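Local coordinates for flagellar brake protein YcgR (Klebsiella pneumoniae, PDB 5KEC) that probably activates transcription of type 3 fimbriae genes as a PilZ-domain, DNA-binding protein that responds to the second messenger c-di-GMP, at residues 148-154 with 200-206. Residues are numbered along the deposited sequence; the frame is centred on the assembly and turned at random.
Sequences ALMTKTP and ESYYQIS
Leu149 and Thr151 pair with Ile205 and Tyr203 as antiparallel hydrogen-bonded pairs, the strand axes running at 155°; Ile205 N donates to Leu149 O at 2.7 Å. Past Thr151 the first strand gives way to a turn, where Thr151 OG1 accepts from Thr153 N in an ST turn. The turn brings Pro154 over the Tyr203 ring, its CG 3.5 Å from the ring centroid in a CH-pi contact, while Thr151 O sits at the ring's edge, in plane. On the other face of the sheet, Met150 leaves with CG anti to its backbone N (chi1 179°) and bends at chi3: SD packs on Tyr202 CB at 3.7 Å and stands obliquely to the ring, 4.9 Å from its centroid, a Met-aromatic contact, and CE reaches Gln204 CB at 4.0 Å. Lys152 runs alongside Tyr202, and bends at chi3 and chi4 carry NZ over the ring face, 4.0 Å from the centroid, as a cation-pi pair. The same NZ makes a salt bridge to Glu200 OE1 (3.0 Å) and a weak bond to Ser201 O; a water links that carbonyl to Lys152 O. Ile205 and Leu149 turn inward against Phe137 of strand 134-142. This is antiparallel pairing within the PilZ-type beta-barrel, whose face bearing Ala148, Gln204 and Ser206 reaches the c-di-GMP site: Gln204 and Ser206 contact different c-di-GMP molecules in the bound protein; none is bound in this apo chain.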
# COMPACT_ATOMS: atom_id res chain seq x y z
N ALA B 148 -1.54 -5.30 10.69
CA ALA B 148 -2.81 -5.40 11.39
C ALA B 148 -2.53 -5.55 12.88
O ALA B 148 -1.74 -6.40 13.28
CB ALA B 148 -3.62 -6.59 10.88
N LEU B 149 -3.17 -4.70 13.68
CA LEU B 149 -3.01 -4.74 15.12
C LEU B 149 -4.29 -5.28 15.70
O LEU B 149 -5.37 -5.02 15.17
CB LEU B 149 -2.73 -3.34 15.66
CG LEU B 149 -1.61 -2.59 14.95
CD1 LEU B 149 -1.57 -1.12 15.37
CD2 LEU B 149 -0.26 -3.26 15.21
N MET B 150 -4.19 -6.02 16.79
CA MET B 150 -5.36 -6.63 17.39
C MET B 150 -5.42 -6.41 18.89
O MET B 150 -4.40 -6.44 19.59
CB MET B 150 -5.38 -8.13 17.07
CG MET B 150 -6.56 -8.88 17.66
SD MET B 150 -6.80 -10.47 16.83
CE MET B 150 -7.27 -9.91 15.19
N THR B 151 -6.63 -6.17 19.39
CA THR B 151 -6.86 -6.02 20.81
C THR B 151 -8.32 -6.31 21.13
O THR B 151 -9.18 -6.17 20.27
CB THR B 151 -6.50 -4.60 21.30
OG1 THR B 151 -6.75 -4.51 22.70
CG2 THR B 151 -7.36 -3.56 20.59
N LYS B 152 -8.59 -6.71 22.36
CA LYS B 152 -9.97 -6.94 22.77
C LYS B 152 -10.55 -5.69 23.42
O LYS B 152 -11.77 -5.59 23.63
CB LYS B 152 -10.06 -8.15 23.71
CG LYS B 152 -9.54 -9.43 23.07
CD LYS B 152 -9.43 -10.58 24.06
CE LYS B 152 -10.80 -11.06 24.50
NZ LYS B 152 -11.65 -11.42 23.33
N THR B 153 -9.69 -4.73 23.72
CA THR B 153 -10.11 -3.50 24.40
C THR B 153 -9.59 -2.25 23.71
O THR B 153 -8.77 -1.52 24.27
CB THR B 153 -9.64 -3.49 25.87
OG1 THR B 153 -8.23 -3.75 25.92
CG2 THR B 153 -10.37 -4.55 26.68
N PRO B 154 -10.07 -1.98 22.49
CA PRO B 154 -9.62 -0.79 21.78
C PRO B 154 -10.20 0.49 22.37
O PRO B 154 -11.30 0.48 22.94
CB PRO B 154 -10.18 -1.00 20.37
CG PRO B 154 -11.40 -1.85 20.58
CD PRO B 154 -11.04 -2.77 21.71
N GLU B 200 -15.90 -14.86 21.59
CA GLU B 200 -14.83 -13.88 21.77
C GLU B 200 -14.75 -12.93 20.59
O GLU B 200 -14.73 -13.35 19.43
CB GLU B 200 -13.48 -14.59 21.92
CG GLU B 200 -13.27 -15.29 23.26
CD GLU B 200 -12.90 -14.32 24.37
OE1 GLU B 200 -11.69 -14.13 24.61
OE2 GLU B 200 -13.82 -13.74 24.99
N SER B 201 -14.72 -11.63 20.88
CA SER B 201 -14.57 -10.63 19.83
C SER B 201 -13.21 -9.94 19.89
O SER B 201 -12.76 -9.49 20.94
CB SER B 201 -15.70 -9.59 19.90
OG SER B 201 -16.96 -10.21 19.71
N TYR B 202 -12.55 -9.87 18.73
CA TYR B 202 -11.25 -9.24 18.62
C TYR B 202 -11.34 -8.09 17.65
O TYR B 202 -11.96 -8.21 16.59
CB TYR B 202 -10.21 -10.25 18.14
CG TYR B 202 -10.15 -11.49 19.00
CD1 TYR B 202 -9.25 -11.58 20.05
CD2 TYR B 202 -11.00 -12.56 18.77
CE1 TYR B 202 -9.19 -12.70 20.85
CE2 TYR B 202 -10.96 -13.69 19.56
CZ TYR B 202 -10.05 -13.76 20.60
OH TYR B 202 -10.00 -14.88 21.39
N TYR B 203 -10.73 -6.96 18.00
CA TYR B 203 -10.72 -5.82 17.10
C TYR B 203 -9.42 -5.81 16.29
O TYR B 203 -8.33 -5.87 16.86
CB TYR B 203 -10.88 -4.52 17.88
CG TYR B 203 -12.22 -4.39 18.55
CD1 TYR B 203 -13.25 -3.68 17.95
CD2 TYR B 203 -12.47 -5.00 19.77
CE1 TYR B 203 -14.49 -3.57 18.56
CE2 TYR B 203 -13.71 -4.89 20.39
CZ TYR B 203 -14.71 -4.18 19.77
OH TYR B 203 -15.94 -4.06 20.37
N GLN B 204 -9.56 -5.75 14.98
CA GLN B 204 -8.41 -5.69 14.09
C GLN B 204 -8.32 -4.30 13.48
O GLN B 204 -9.22 -3.86 12.77
CB GLN B 204 -8.51 -6.75 12.99
CG GLN B 204 -7.39 -6.67 11.96
CD GLN B 204 -7.44 -7.79 10.95
OE1 GLN B 204 -7.06 -8.92 11.25
NE2 GLN B 204 -7.91 -7.48 9.74
N ILE B 205 -7.22 -3.61 13.78
CA ILE B 205 -6.98 -2.28 13.24
C ILE B 205 -5.88 -2.36 12.20
O ILE B 205 -4.74 -2.72 12.52
CB ILE B 205 -6.61 -1.27 14.34
CG1 ILE B 205 -7.73 -1.18 15.38
CG2 ILE B 205 -6.34 0.09 13.73
CD1 ILE B 205 -7.48 -1.99 16.62
N SER B 206 -6.23 -2.06 10.95
CA SER B 206 -5.27 -2.11 9.86
C SER B 206 -4.63 -0.75 9.74
O SER B 206 -5.31 0.27 9.70
CB SER B 206 -5.96 -2.50 8.55
OG SER B 206 -6.42 -3.84 8.61
O HOH W 1 -13.57 -7.69 22.85